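Local atomic coordinates of 1,4-dihydroxy-2-naphthoyl-CoA hydrolase (Synechocystis sp., PDB entry 4K00), a protein that hydrolyses the thioester of 1,4-dihydroxy-2-naphthoyl-CoA to release 1,4-dihydroxy-2-naphthoate and CoA, a step on the way to phylloquinone (vitamin K1). Residues Y9-Q12 against A16-D19; V24-F29 against I66-P71; E35-W40 against H90-D95; S42-S47 against Q132-D137; Y96-A101 against L106-Q111. All coordinates share one frame; numbering follows the deposited sequence.

Contact 1. Residues Y9-Q12 against A16-D19; sequences YERQ and ADTD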
# COMPACT_ATOMS: atom_id res chain seq x y z
N TYR A 9 -0.35 -19.39 -7.77
CA TYR A 9 -1.01 -18.11 -7.94
C TYR A 9 -0.26 -17.29 -8.97
O TYR A 9 0.95 -17.05 -8.85
CB TYR A 9 -1.02 -17.38 -6.61
CG TYR A 9 -1.51 -15.95 -6.64
CD1 TYR A 9 -2.82 -15.65 -7.01
CD2 TYR A 9 -0.67 -14.91 -6.26
CE1 TYR A 9 -3.27 -14.34 -7.03
CE2 TYR A 9 -1.13 -13.60 -6.25
CZ TYR A 9 -2.42 -13.32 -6.65
OH TYR A 9 -2.86 -12.02 -6.64
N GLU A 10 -0.97 -16.88 -10.01
CA GLU A 10 -0.39 -16.09 -11.06
C GLU A 10 -0.58 -14.59 -10.76
O GLU A 10 -1.68 -14.15 -10.41
CB GLU A 10 -1.03 -16.48 -12.38
CG GLU A 10 -0.55 -15.70 -13.58
CD GLU A 10 -1.20 -16.23 -14.85
OE1 GLU A 10 -1.73 -17.37 -14.81
OE2 GLU A 10 -1.18 -15.51 -15.87
N ARG A 11 0.48 -13.82 -10.89
CA ARG A 11 0.46 -12.42 -10.46
C ARG A 11 1.26 -11.56 -11.44
O ARG A 11 2.46 -11.75 -11.61
CB ARG A 11 1.02 -12.28 -9.04
CG ARG A 11 1.13 -10.85 -8.53
CD ARG A 11 -0.23 -10.16 -8.41
NE ARG A 11 -0.23 -9.28 -7.24
CZ ARG A 11 0.37 -8.10 -7.19
NH1 ARG A 11 1.01 -7.61 -8.25
NH2 ARG A 11 0.33 -7.39 -6.06
N GLN A 12 0.56 -10.63 -12.07
CA GLN A 12 1.17 -9.54 -12.83
C GLN A 12 1.75 -8.47 -11.92
O GLN A 12 1.13 -8.08 -10.93
CB GLN A 12 0.12 -8.93 -13.76
CG GLN A 12 0.61 -7.74 -14.56
CD GLN A 12 1.40 -8.17 -15.78
OE1 GLN A 12 2.54 -7.76 -15.96
NE2 GLN A 12 0.79 -9.01 -16.61
N ALA A 16 2.37 0.06 -9.28
CA ALA A 16 2.36 0.31 -7.83
C ALA A 16 3.25 -0.66 -7.05
O ALA A 16 3.69 -0.34 -5.94
CB ALA A 16 0.93 0.23 -7.29
N ASP A 17 3.51 -1.85 -7.60
CA ASP A 17 4.35 -2.84 -6.93
C ASP A 17 5.82 -2.44 -6.95
O ASP A 17 6.64 -2.98 -6.18
CB ASP A 17 4.20 -4.21 -7.59
CG ASP A 17 2.82 -4.80 -7.43
OD1 ASP A 17 2.37 -4.96 -6.29
OD2 ASP A 17 2.21 -5.15 -8.45
N THR A 18 6.16 -1.52 -7.84
CA THR A 18 7.56 -1.15 -8.05
C THR A 18 7.94 0.10 -7.28
O THR A 18 7.08 0.82 -6.80
CB THR A 18 7.86 -0.95 -9.55
OG1 THR A 18 7.07 0.13 -10.07
CG2 THR A 18 7.55 -2.23 -10.33
N ASP A 19 9.24 0.37 -7.17
CA ASP A 19 9.72 1.54 -6.46
C ASP A 19 10.71 2.33 -7.30
O ASP A 19 11.01 1.97 -8.44
CB ASP A 19 10.32 1.14 -5.11
CG ASP A 19 11.61 0.35 -5.24
OD1 ASP A 19 12.37 0.55 -6.21
OD2 ASP A 19 11.86 -0.47 -4.34
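The guanidinium of Arg11 meets the carboxylate of Asp17 at its edge, with CG of the aspartate in the guanidinium plane and the two flat groups turned 40° against each other. Both terminal nitrogens take part, end-on, one to each oxygen. NH1 of Arg11 donates to OD2 of Asp17 at 2.7 Å in a nearly straight bond (168°), reaching that oxygen from above the carboxylate plane, while NH2 of Arg11 gives a longer bond of 3.2 Å to OD1 of the same aspartate, on its syn side. Arg11 NH1 also donates to the backbone O of Gln12, 2.7 Å away, which ties the guanidinium back to its own strand and helps fix its rotation. The chain of Arg11 leaves with CG anti to the backbone N (chi1 176°) and then bends at chi2 and chi3, bringing its end round to face the loop. In this hotdog-fold thioesterase the pair joins strand 6-12 to the turn that carries Asp19, the predicted active-site residue. Arginine suits the buried place because its several N-H groups can serve several acceptors: NE forms a salt bridge with Glu35 of helix 26-43. Asp17 has further partners as well: OD2 accepts from the backbone N of Tyr14 and OD1 from Gln28 NE2.

Contact 2. Residues V24-F29 against I66-P71; sequences VYFNQF and IDFFAP
The first turn of helix 26-43 packs against the end of strand 57-68, Phe26 facing Phe68 with CA atoms 7.9 Å apart and Phe29 facing Ile66. This is the hotdog arrangement, a long helix wrapped by a curved antiparallel sheet, and aromatic side chains fill the seam between the two. The ring of Phe68 is the wedge: directed toward the helix, with CG on the side of CB opposite the carbonyl carbon (chi1 -55°), it enters between Phe26 and Phe29. Its CZ reaches CB of Phe26 at 3.6 Å, at the edge of the Phe26 ring, and the rings of Phe68 and Phe29 meet obliquely, their planes at 49°. An alanine in place of Phe68 would probably open a gap beside Phe26 CB and leave the Phe29 ring without this aromatic neighbour. Leu61 of the fourth subunit packs on both Phe26 and Phe68, so large apolar groups serve the interface too. Beside the wedge, the longer branch of Ile66 reaches in, its CD1 3.7 Å from CB of Phe29.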
# COMPACT_ATOMS: atom_id res chain seq x y z
N VAL A 24 10.56 -4.24 -8.21
CA VAL A 24 9.52 -4.54 -7.20
C VAL A 24 10.07 -4.28 -5.79
O VAL A 24 11.14 -4.76 -5.42
CB VAL A 24 9.02 -5.99 -7.32
CG1 VAL A 24 8.13 -6.35 -6.14
CG2 VAL A 24 8.27 -6.19 -8.63
N TYR A 25 9.33 -3.48 -5.02
CA TYR A 25 9.65 -3.17 -3.62
C TYR A 25 9.54 -4.42 -2.76
O TYR A 25 8.62 -5.22 -2.94
CB TYR A 25 8.68 -2.08 -3.14
CG TYR A 25 8.90 -1.54 -1.75
CD1 TYR A 25 10.01 -0.76 -1.45
CD2 TYR A 25 7.96 -1.77 -0.75
CE1 TYR A 25 10.19 -0.24 -0.18
CE2 TYR A 25 8.14 -1.25 0.53
CZ TYR A 25 9.25 -0.48 0.81
OH TYR A 25 9.44 0.04 2.08
N PHE A 26 10.47 -4.58 -1.81
CA PHE A 26 10.63 -5.85 -1.11
C PHE A 26 9.31 -6.32 -0.51
O PHE A 26 8.95 -7.48 -0.61
CB PHE A 26 11.71 -5.74 -0.03
CG PHE A 26 11.25 -5.09 1.24
CD1 PHE A 26 11.13 -3.71 1.33
CD2 PHE A 26 10.92 -5.86 2.34
CE1 PHE A 26 10.69 -3.12 2.50
CE2 PHE A 26 10.48 -5.28 3.51
CZ PHE A 26 10.36 -3.91 3.59
N ASN A 27 8.57 -5.38 0.06
CA ASN A 27 7.37 -5.67 0.84
C ASN A 27 6.23 -6.12 -0.05
O ASN A 27 5.31 -6.81 0.40
CB ASN A 27 6.93 -4.39 1.58
CG ASN A 27 6.29 -4.68 2.91
OD1 ASN A 27 6.48 -5.76 3.48
ND2 ASN A 27 5.55 -3.72 3.42
N GLN A 28 6.27 -5.70 -1.31
CA GLN A 28 5.25 -6.12 -2.27
C GLN A 28 5.34 -7.61 -2.62
O GLN A 28 4.31 -8.24 -2.87
CB GLN A 28 5.29 -5.25 -3.54
CG GLN A 28 4.87 -3.80 -3.30
CD GLN A 28 3.46 -3.70 -2.76
OE1 GLN A 28 3.25 -3.21 -1.66
NE2 GLN A 28 2.48 -4.18 -3.52
N PHE A 29 6.53 -8.20 -2.62
CA PHE A 29 6.64 -9.65 -2.76
C PHE A 29 5.90 -10.37 -1.62
O PHE A 29 5.24 -11.39 -1.86
CB PHE A 29 8.11 -10.09 -2.78
CG PHE A 29 8.83 -9.80 -4.09
CD1 PHE A 29 8.48 -10.46 -5.25
CD2 PHE A 29 9.89 -8.90 -4.12
CE1 PHE A 29 9.16 -10.22 -6.44
CE2 PHE A 29 10.57 -8.66 -5.31
CZ PHE A 29 10.21 -9.32 -6.47
N ILE A 66 11.14 -13.66 4.43
CA ILE A 66 11.34 -13.68 2.99
C ILE A 66 12.80 -13.40 2.66
O ILE A 66 13.42 -12.55 3.28
CB ILE A 66 10.37 -12.69 2.29
CG1 ILE A 66 10.56 -12.70 0.76
CG2 ILE A 66 10.56 -11.26 2.80
CD1 ILE A 66 9.31 -12.26 0.03
N ASP A 67 13.34 -14.16 1.70
CA ASP A 67 14.67 -13.90 1.16
C ASP A 67 14.59 -13.57 -0.33
O ASP A 67 13.83 -14.20 -1.06
CB ASP A 67 15.58 -15.11 1.34
CG ASP A 67 15.70 -15.55 2.79
OD1 ASP A 67 16.20 -14.77 3.63
OD2 ASP A 67 15.29 -16.67 3.09
N PHE A 68 15.37 -12.58 -0.75
CA PHE A 68 15.32 -12.10 -2.13
C PHE A 68 16.58 -12.51 -2.87
O PHE A 68 17.69 -12.31 -2.38
CB PHE A 68 15.14 -10.58 -2.14
CG PHE A 68 13.96 -10.11 -1.35
CD1 PHE A 68 12.70 -10.08 -1.92
CD2 PHE A 68 14.10 -9.74 -0.02
CE1 PHE A 68 11.60 -9.67 -1.17
CE2 PHE A 68 13.00 -9.33 0.73
CZ PHE A 68 11.76 -9.29 0.15
N PHE A 69 16.38 -13.10 -4.05
CA PHE A 69 17.47 -13.63 -4.84
C PHE A 69 17.70 -12.77 -6.10
O PHE A 69 18.83 -12.61 -6.55
CB PHE A 69 17.18 -15.08 -5.23
CG PHE A 69 16.91 -15.98 -4.05
CD1 PHE A 69 17.82 -16.05 -3.01
CD2 PHE A 69 15.75 -16.73 -3.98
CE1 PHE A 69 17.57 -16.86 -1.92
CE2 PHE A 69 15.51 -17.54 -2.89
CZ PHE A 69 16.42 -17.60 -1.86
N ALA A 70 16.62 -12.24 -6.66
CA ALA A 70 16.72 -11.50 -7.92
C ALA A 70 15.49 -10.60 -8.07
O ALA A 70 14.42 -10.93 -7.56
CB ALA A 70 16.82 -12.46 -9.08
N PRO A 71 15.65 -9.46 -8.76
CA PRO A 71 14.58 -8.46 -8.84
C PRO A 71 13.55 -8.79 -9.91
O PRO A 71 13.80 -9.61 -10.79
CB PRO A 71 15.32 -7.18 -9.20
CG PRO A 71 16.51 -7.65 -9.99
CD PRO A 71 16.90 -8.98 -9.39

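Contact 3. Residues E35-W40 against H90-D95; sequences EAYESW and HRFCCD
Inside the hotdog fold, the middle of the long helix 26-43 rests on the concave face of the sheet, and Tyr37 makes this contact with strand 91-100. A chi1 of 161°, which swings the ring away from the backbone N, extends it toward the strand, where it meets two residues that alternate onto the same face, Phe92 and Cys94. The side chains of Tyr37 and Phe92 cross at about a right angle, yet the rings themselves are oblique, with planes at 42° and centroids 5.9 Å apart. Phe92 turns its edge to the tyrosine: its CZ lies 3.5 Å from Tyr37 OH, and its CE1 is 3.7 Å from Tyr37 CE1. Cys94 is small enough to sit under the helix where the backbones come closest, and its SG approaches Tyr37 CD1 at 4.0 Å as an oblique sulfur-aromatic contact. His114 from the neighbouring strand stacks on Phe92 and meets Tyr37 as well, widening the aromatic cluster. Aromatic and sulfur-bearing groups thus fill the helix-sheet layer, the sausage-in-bun packing characteristic of hotdog domains.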
# COMPACT_ATOMS: atom_id res chain seq x y z
N GLU A 35 -1.56 -12.76 -0.89
CA GLU A 35 -2.56 -12.93 -1.95
C GLU A 35 -2.68 -14.38 -2.41
O GLU A 35 -3.78 -14.88 -2.64
CB GLU A 35 -2.24 -12.04 -3.15
CG GLU A 35 -2.33 -10.55 -2.85
CD GLU A 35 -1.81 -9.70 -4.00
OE1 GLU A 35 -1.67 -10.21 -5.14
OE2 GLU A 35 -1.55 -8.50 -3.77
N ALA A 36 -1.54 -15.06 -2.56
CA ALA A 36 -1.55 -16.47 -2.95
C ALA A 36 -2.29 -17.29 -1.91
O ALA A 36 -3.11 -18.15 -2.24
CB ALA A 36 -0.12 -16.98 -3.09
N TYR A 37 -1.99 -17.00 -0.65
CA TYR A 37 -2.68 -17.60 0.48
C TYR A 37 -4.18 -17.34 0.36
O TYR A 37 -4.99 -18.26 0.46
CB TYR A 37 -2.07 -17.08 1.78
CG TYR A 37 -2.91 -17.23 3.03
CD1 TYR A 37 -3.32 -18.48 3.48
CD2 TYR A 37 -3.28 -16.11 3.78
CE1 TYR A 37 -4.09 -18.60 4.63
CE2 TYR A 37 -4.03 -16.23 4.93
CZ TYR A 37 -4.44 -17.47 5.36
OH TYR A 37 -5.20 -17.58 6.50
N GLU A 38 -4.56 -16.09 0.11
CA GLU A 38 -5.96 -15.73 -0.02
C GLU A 38 -6.63 -16.38 -1.21
O GLU A 38 -7.80 -16.74 -1.14
CB GLU A 38 -6.14 -14.21 -0.07
CG GLU A 38 -5.89 -13.54 1.28
CD GLU A 38 -5.94 -12.03 1.19
OE1 GLU A 38 -4.86 -11.43 1.04
OE2 GLU A 38 -7.05 -11.48 1.28
N SER A 39 -5.89 -16.54 -2.31
CA SER A 39 -6.45 -17.16 -3.50
C SER A 39 -6.65 -18.65 -3.26
O SER A 39 -7.63 -19.25 -3.70
CB SER A 39 -5.56 -16.94 -4.72
OG SER A 39 -5.37 -15.57 -4.99
N TRP A 40 -5.72 -19.25 -2.52
CA TRP A 40 -5.87 -20.64 -2.17
C TRP A 40 -7.12 -20.83 -1.29
O TRP A 40 -7.93 -21.72 -1.53
CB TRP A 40 -4.61 -21.15 -1.46
CG TRP A 40 -4.78 -22.49 -0.85
CD1 TRP A 40 -4.81 -23.69 -1.48
CD2 TRP A 40 -4.99 -22.76 0.54
NE1 TRP A 40 -5.00 -24.69 -0.57
CE2 TRP A 40 -5.12 -24.15 0.68
CE3 TRP A 40 -5.06 -21.95 1.68
CZ2 TRP A 40 -5.33 -24.76 1.91
CZ3 TRP A 40 -5.27 -22.56 2.91
CH2 TRP A 40 -5.40 -23.96 3.01
N HIS A 90 -3.19 -25.54 16.39
CA HIS A 90 -3.65 -24.17 16.33
C HIS A 90 -2.87 -23.34 15.32
O HIS A 90 -3.16 -22.17 15.14
CB HIS A 90 -3.60 -23.51 17.71
CG HIS A 90 -2.22 -23.43 18.29
ND1 HIS A 90 -1.73 -24.35 19.20
CD2 HIS A 90 -1.22 -22.54 18.08
CE1 HIS A 90 -0.49 -24.03 19.52
NE2 HIS A 90 -0.15 -22.94 18.86
N ARG A 91 -1.89 -23.95 14.66
CA ARG A 91 -0.95 -23.22 13.81
C ARG A 91 -0.77 -23.92 12.45
O ARG A 91 -0.65 -25.15 12.38
CB ARG A 91 0.42 -23.11 14.50
CG ARG A 91 1.43 -22.26 13.75
CD ARG A 91 2.61 -21.82 14.61
NE ARG A 91 3.35 -22.95 15.17
CZ ARG A 91 4.42 -23.48 14.60
NH1 ARG A 91 4.87 -22.99 13.45
NH2 ARG A 91 5.04 -24.51 15.17
N PHE A 92 -0.74 -23.14 11.39
CA PHE A 92 -0.29 -23.64 10.10
C PHE A 92 0.77 -22.75 9.48
O PHE A 92 0.94 -21.57 9.85
CB PHE A 92 -1.46 -23.88 9.14
CG PHE A 92 -2.22 -22.65 8.73
CD1 PHE A 92 -1.85 -21.93 7.60
CD2 PHE A 92 -3.35 -22.25 9.43
CE1 PHE A 92 -2.56 -20.80 7.21
CE2 PHE A 92 -4.06 -21.12 9.04
CZ PHE A 92 -3.67 -20.41 7.91
N CYS A 93 1.47 -23.31 8.50
CA CYS A 93 2.65 -22.66 7.92
C CYS A 93 2.60 -22.70 6.40
O CYS A 93 2.52 -23.78 5.81
CB CYS A 93 3.91 -23.37 8.39
SG CYS A 93 4.09 -23.44 10.18
N CYS A 94 2.66 -21.52 5.79
CA CYS A 94 2.70 -21.39 4.34
C CYS A 94 4.14 -21.17 3.86
O CYS A 94 4.87 -20.35 4.42
CB CYS A 94 1.86 -20.20 3.91
SG CYS A 94 0.09 -20.34 4.28
N ASP A 95 4.53 -21.92 2.84
CA ASP A 95 5.86 -21.82 2.20
C ASP A 95 5.68 -21.39 0.77
O ASP A 95 4.87 -21.97 0.05
CB ASP A 95 6.55 -23.18 2.18
CG ASP A 95 7.38 -23.42 3.39
OD1 ASP A 95 8.51 -22.87 3.45
OD2 ASP A 95 6.93 -24.18 4.26

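Contact 4. Residues S42-S47 against Q132-D137; sequences SSEHLS and QTAICD
A Schellman motif ends the long central helix 26-43, and the turn it makes packs against the C-terminal helix 129-136 of the hotdog domain. His45, with positive phi, is its C-prime residue: His45 N bonds to Ser42 O and Leu46 N to Leu41 O, which turns the chain out of the helix; the side chains of Glu44 and Leu46 there point toward the other helix. Both converge on the methyl of Ala134, a residue small enough to let the backbones approach to 6.4 Å between the CA atoms of Glu44 and Ala134. Leu46 brings its CD1 branch to 3.7 Å from Ala134 CB, while Glu44 lays its aliphatic part alongside, CG being 3.9 Å from the same methyl. A bend in the glutamate chain at chi2 (-67°) folds the carboxylate over Ala134, so that OE1 also lies beside CB. Leu46 meets Pro130 and Trp131 as well, and Trp40 of the long helix touches Ala134 and Ile135, consistent with apolar residues at these places. An alanine in place of Glu44 would probably uncover one flank of the Ala134 methyl and leave the bridging water without its carboxylate partner. That water lies 2.8 Å from Ala134 O, to which it may donate, and 2.8 Å from Glu44 OE2, where any bond is weak.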
# COMPACT_ATOMS: atom_id res chain seq x y z
N SER A 42 -9.79 -19.01 -1.23
CA SER A 42 -10.93 -18.84 -2.12
C SER A 42 -11.20 -20.10 -2.95
O SER A 42 -12.34 -20.52 -3.11
CB SER A 42 -10.69 -17.65 -3.05
OG SER A 42 -11.80 -17.39 -3.87
N SER A 43 -10.13 -20.69 -3.47
CA SER A 43 -10.24 -21.94 -4.23
C SER A 43 -10.79 -23.06 -3.36
O SER A 43 -11.47 -23.97 -3.85
CB SER A 43 -8.89 -22.35 -4.80
OG SER A 43 -8.11 -23.02 -3.81
N GLU A 44 -10.50 -23.02 -2.07
CA GLU A 44 -11.03 -24.01 -1.15
C GLU A 44 -12.36 -23.56 -0.52
O GLU A 44 -12.82 -24.18 0.42
CB GLU A 44 -10.02 -24.32 -0.07
CG GLU A 44 -8.76 -25.01 -0.56
CD GLU A 44 -9.02 -26.41 -1.07
OE1 GLU A 44 -9.97 -27.07 -0.60
OE2 GLU A 44 -8.27 -26.85 -1.97
N HIS A 45 -12.94 -22.48 -1.03
CA HIS A 45 -14.19 -21.92 -0.49
C HIS A 45 -14.11 -21.61 1.00
O HIS A 45 -15.08 -21.80 1.74
CB HIS A 45 -15.35 -22.88 -0.73
CG HIS A 45 -15.37 -23.47 -2.10
ND1 HIS A 45 -15.42 -22.70 -3.24
CD2 HIS A 45 -15.34 -24.76 -2.51
CE1 HIS A 45 -15.43 -23.49 -4.30
NE2 HIS A 45 -15.38 -24.74 -3.89
N LEU A 46 -12.96 -21.13 1.44
CA LEU A 46 -12.80 -20.59 2.79
C LEU A 46 -12.69 -19.07 2.72
O LEU A 46 -12.41 -18.52 1.67
CB LEU A 46 -11.54 -21.16 3.43
CG LEU A 46 -11.48 -22.69 3.40
CD1 LEU A 46 -10.13 -23.21 3.86
CD2 LEU A 46 -12.60 -23.28 4.25
N SER A 47 -12.91 -18.41 3.85
CA SER A 47 -13.12 -16.96 3.85
C SER A 47 -12.54 -16.37 5.12
O SER A 47 -12.98 -16.70 6.23
CB SER A 47 -14.61 -16.64 3.77
OG SER A 47 -14.86 -15.26 3.98
N GLN A 132 -8.49 -27.05 8.42
CA GLN A 132 -7.71 -28.28 8.56
C GLN A 132 -7.93 -29.22 7.39
O GLN A 132 -7.00 -29.80 6.85
CB GLN A 132 -8.15 -28.98 9.83
CG GLN A 132 -7.04 -29.39 10.74
CD GLN A 132 -7.58 -29.81 12.08
OE1 GLN A 132 -7.24 -29.22 13.10
NE2 GLN A 132 -8.47 -30.80 12.08
N THR A 133 -9.19 -29.40 7.02
CA THR A 133 -9.55 -30.29 5.93
C THR A 133 -8.89 -29.84 4.62
O THR A 133 -8.30 -30.65 3.90
CB THR A 133 -11.08 -30.36 5.78
OG1 THR A 133 -11.64 -30.84 7.01
CG2 THR A 133 -11.47 -31.27 4.64
N ALA A 134 -8.98 -28.54 4.31
CA ALA A 134 -8.32 -27.98 3.13
C ALA A 134 -6.81 -28.19 3.14
O ALA A 134 -6.21 -28.52 2.10
CB ALA A 134 -8.63 -26.50 3.02
N ILE A 135 -6.19 -27.99 4.30
CA ILE A 135 -4.74 -28.16 4.40
C ILE A 135 -4.34 -29.62 4.17
O ILE A 135 -3.34 -29.89 3.51
CB ILE A 135 -4.19 -27.66 5.76
CG1 ILE A 135 -4.36 -26.14 5.89
CG2 ILE A 135 -2.71 -27.99 5.87
CD1 ILE A 135 -4.15 -25.62 7.30
N CYS A 136 -5.13 -30.55 4.70
CA CYS A 136 -4.89 -32.00 4.52
C CYS A 136 -5.00 -32.38 3.06
O CYS A 136 -4.29 -33.27 2.58
CB CYS A 136 -5.95 -32.82 5.27
SG CYS A 136 -5.81 -32.84 7.06
N ASP A 137 -5.94 -31.74 2.38
CA ASP A 137 -6.07 -31.89 0.93
C ASP A 137 -6.10 -33.36 0.50
O ASP A 137 -5.33 -33.76 -0.38
CB ASP A 137 -4.92 -31.19 0.24
CG ASP A 137 -5.15 -31.04 -1.24
OD1 ASP A 137 -6.33 -31.05 -1.66
OD2 ASP A 137 -4.15 -30.95 -1.97
O HOH W 1 -5.94 -27.49 -0.46

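Contact 5. Residues Y96-A101 against L106-Q111; sequences YEISQA and LLARAQ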
# COMPACT_ATOMS: atom_id res chain seq x y z
N TYR A 96 6.43 -20.36 0.37
CA TYR A 96 6.21 -19.74 -0.94
C TYR A 96 7.51 -19.73 -1.72
O TYR A 96 8.57 -19.48 -1.15
CB TYR A 96 5.73 -18.30 -0.80
CG TYR A 96 4.60 -18.04 0.16
CD1 TYR A 96 4.82 -17.85 1.52
CD2 TYR A 96 3.29 -17.93 -0.30
CE1 TYR A 96 3.78 -17.58 2.39
CE2 TYR A 96 2.24 -17.65 0.56
CZ TYR A 96 2.49 -17.47 1.90
OH TYR A 96 1.44 -17.20 2.76
N GLU A 97 7.41 -19.98 -3.02
CA GLU A 97 8.47 -19.59 -3.94
C GLU A 97 7.89 -18.68 -5.01
O GLU A 97 6.83 -18.98 -5.56
CB GLU A 97 9.06 -20.81 -4.65
CG GLU A 97 9.72 -21.82 -3.74
CD GLU A 97 10.64 -22.76 -4.51
OE1 GLU A 97 10.26 -23.18 -5.62
OE2 GLU A 97 11.73 -23.05 -4.01
N ILE A 98 8.60 -17.58 -5.29
CA ILE A 98 8.17 -16.64 -6.33
C ILE A 98 9.14 -16.70 -7.49
O ILE A 98 10.36 -16.55 -7.32
CB ILE A 98 8.09 -15.19 -5.80
CG1 ILE A 98 7.23 -15.13 -4.54
CG2 ILE A 98 7.52 -14.26 -6.87
CD1 ILE A 98 7.21 -13.76 -3.87
N SER A 99 8.60 -16.92 -8.68
CA SER A 99 9.42 -17.09 -9.86
C SER A 99 8.83 -16.31 -11.04
O SER A 99 7.64 -15.98 -11.04
CB SER A 99 9.51 -18.57 -10.23
OG SER A 99 8.22 -19.12 -10.42
N GLN A 100 9.67 -16.03 -12.03
CA GLN A 100 9.20 -15.57 -13.34
C GLN A 100 8.45 -16.68 -14.05
O GLN A 100 8.91 -17.82 -14.09
CB GLN A 100 10.38 -15.12 -14.19
CG GLN A 100 11.11 -13.90 -13.65
CD GLN A 100 10.37 -12.61 -13.93
OE1 GLN A 100 9.35 -12.60 -14.59
NE2 GLN A 100 10.89 -11.51 -13.41
N ALA A 101 7.30 -16.36 -14.61
CA ALA A 101 6.44 -17.38 -15.19
C ALA A 101 7.15 -18.05 -16.36
O ALA A 101 7.07 -19.26 -16.54
CB ALA A 101 5.11 -16.79 -15.63
N LEU A 106 13.94 -18.16 -10.10
CA LEU A 106 13.53 -17.95 -8.71
C LEU A 106 13.92 -16.56 -8.20
O LEU A 106 15.10 -16.20 -8.15
CB LEU A 106 14.16 -19.02 -7.81
CG LEU A 106 13.76 -18.96 -6.34
CD1 LEU A 106 12.31 -19.39 -6.15
CD2 LEU A 106 14.70 -19.85 -5.53
N LEU A 107 12.91 -15.80 -7.81
CA LEU A 107 13.13 -14.43 -7.34
C LEU A 107 13.22 -14.34 -5.80
O LEU A 107 13.99 -13.54 -5.27
CB LEU A 107 11.99 -13.55 -7.83
CG LEU A 107 11.77 -13.57 -9.34
CD1 LEU A 107 10.58 -12.70 -9.71
CD2 LEU A 107 13.03 -13.10 -10.05
N ALA A 108 12.42 -15.15 -5.12
CA ALA A 108 12.29 -15.06 -3.66
C ALA A 108 11.70 -16.34 -3.10
O ALA A 108 10.96 -17.05 -3.77
CB ALA A 108 11.41 -13.87 -3.27
N ARG A 109 12.04 -16.64 -1.84
CA ARG A 109 11.34 -17.66 -1.05
C ARG A 109 10.83 -16.99 0.23
O ARG A 109 11.41 -16.02 0.71
CB ARG A 109 12.30 -18.80 -0.68
CG ARG A 109 13.33 -18.41 0.37
CD ARG A 109 14.25 -19.56 0.77
NE ARG A 109 15.25 -19.11 1.73
CZ ARG A 109 16.17 -19.88 2.29
NH1 ARG A 109 16.24 -21.17 1.99
NH2 ARG A 109 17.03 -19.36 3.16
N ALA A 110 9.72 -17.50 0.76
CA ALA A 110 9.12 -16.90 1.95
C ALA A 110 8.36 -17.94 2.77
O ALA A 110 8.06 -19.04 2.29
CB ALA A 110 8.18 -15.76 1.55
N GLN A 111 8.07 -17.56 4.02
CA GLN A 111 7.20 -18.34 4.90
C GLN A 111 6.30 -17.39 5.67
O GLN A 111 6.72 -16.28 6.01
CB GLN A 111 8.03 -19.14 5.89
CG GLN A 111 8.78 -20.30 5.28
CD GLN A 111 9.34 -21.25 6.32
OE1 GLN A 111 9.47 -20.90 7.50
NE2 GLN A 111 9.68 -22.47 5.89
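Tyr96, Ile98, Ala108 and Ala110 form the buried face of this strand pair, whereas Glu97 and Arg109 stand on the other face, exposed to solvent. On the buried face Ile98 CD1 lies 4.2 Å from Ala108 CB, and the Tyr96 ring turns its edge to the neighbouring strand, CD1 being 3.5 Å from Ala110 O. Alanines suit this face because helix 26-43 packs upon it, Cys33 touching both Tyr96 and Ala110 and Phe29 touching Ile98. The two strands form an antiparallel beta hairpin of the hotdog sheet, with Tyr96 and Ala110 a hydrogen-bonded pair: Tyr96 N donates to Ala110 O at 2.8 Å, and Ala110 N returns a bond to Tyr96 O at 3.0 Å. Ile98 N gives Ala108 O a nearly linear bond (178°). Toward the hairpin turn a classic beta bulge sets Leu107 and Ala108 together opposite Ile98, whose O accepts from Leu107 N at 2.7 Å and, weakly, from Ala108 N. On the outer face the packing is sparser. Leu106, whose chi1 of -177° lays CG beside its carbonyl carbon, swings CD1 back over the partner strand to 3.9 Å from Glu97 CB, shielding the aliphatic base of that acid. Arg109 extends away from Glu97, and its NE forms a salt bridge with Asp67 on strand 57-68.

Overall arrangement
Contacts 2, 3 and 4 all use helix 26-43, at its start, middle and end, so together they follow it along its length. Contact 3 lies nearest the chain's centre and, like contact 2, is buried and aromatic; contact 4, on the opposite side of the centre from contact 2, is partly exposed and mixes apolar contacts with a water. Contact 1 is buried too, but rests on charge, and touches contact 2 through Asp17 and Gln28 and contact 3 through Arg11 and Glu35. Contact 5, backbone hydrogen bonding within the sheet, is partly buried, one face against the helix and the other exposed. It continues strand 91-100 from contact 3 and meets contact 2 where Asp67 pairs with Arg109.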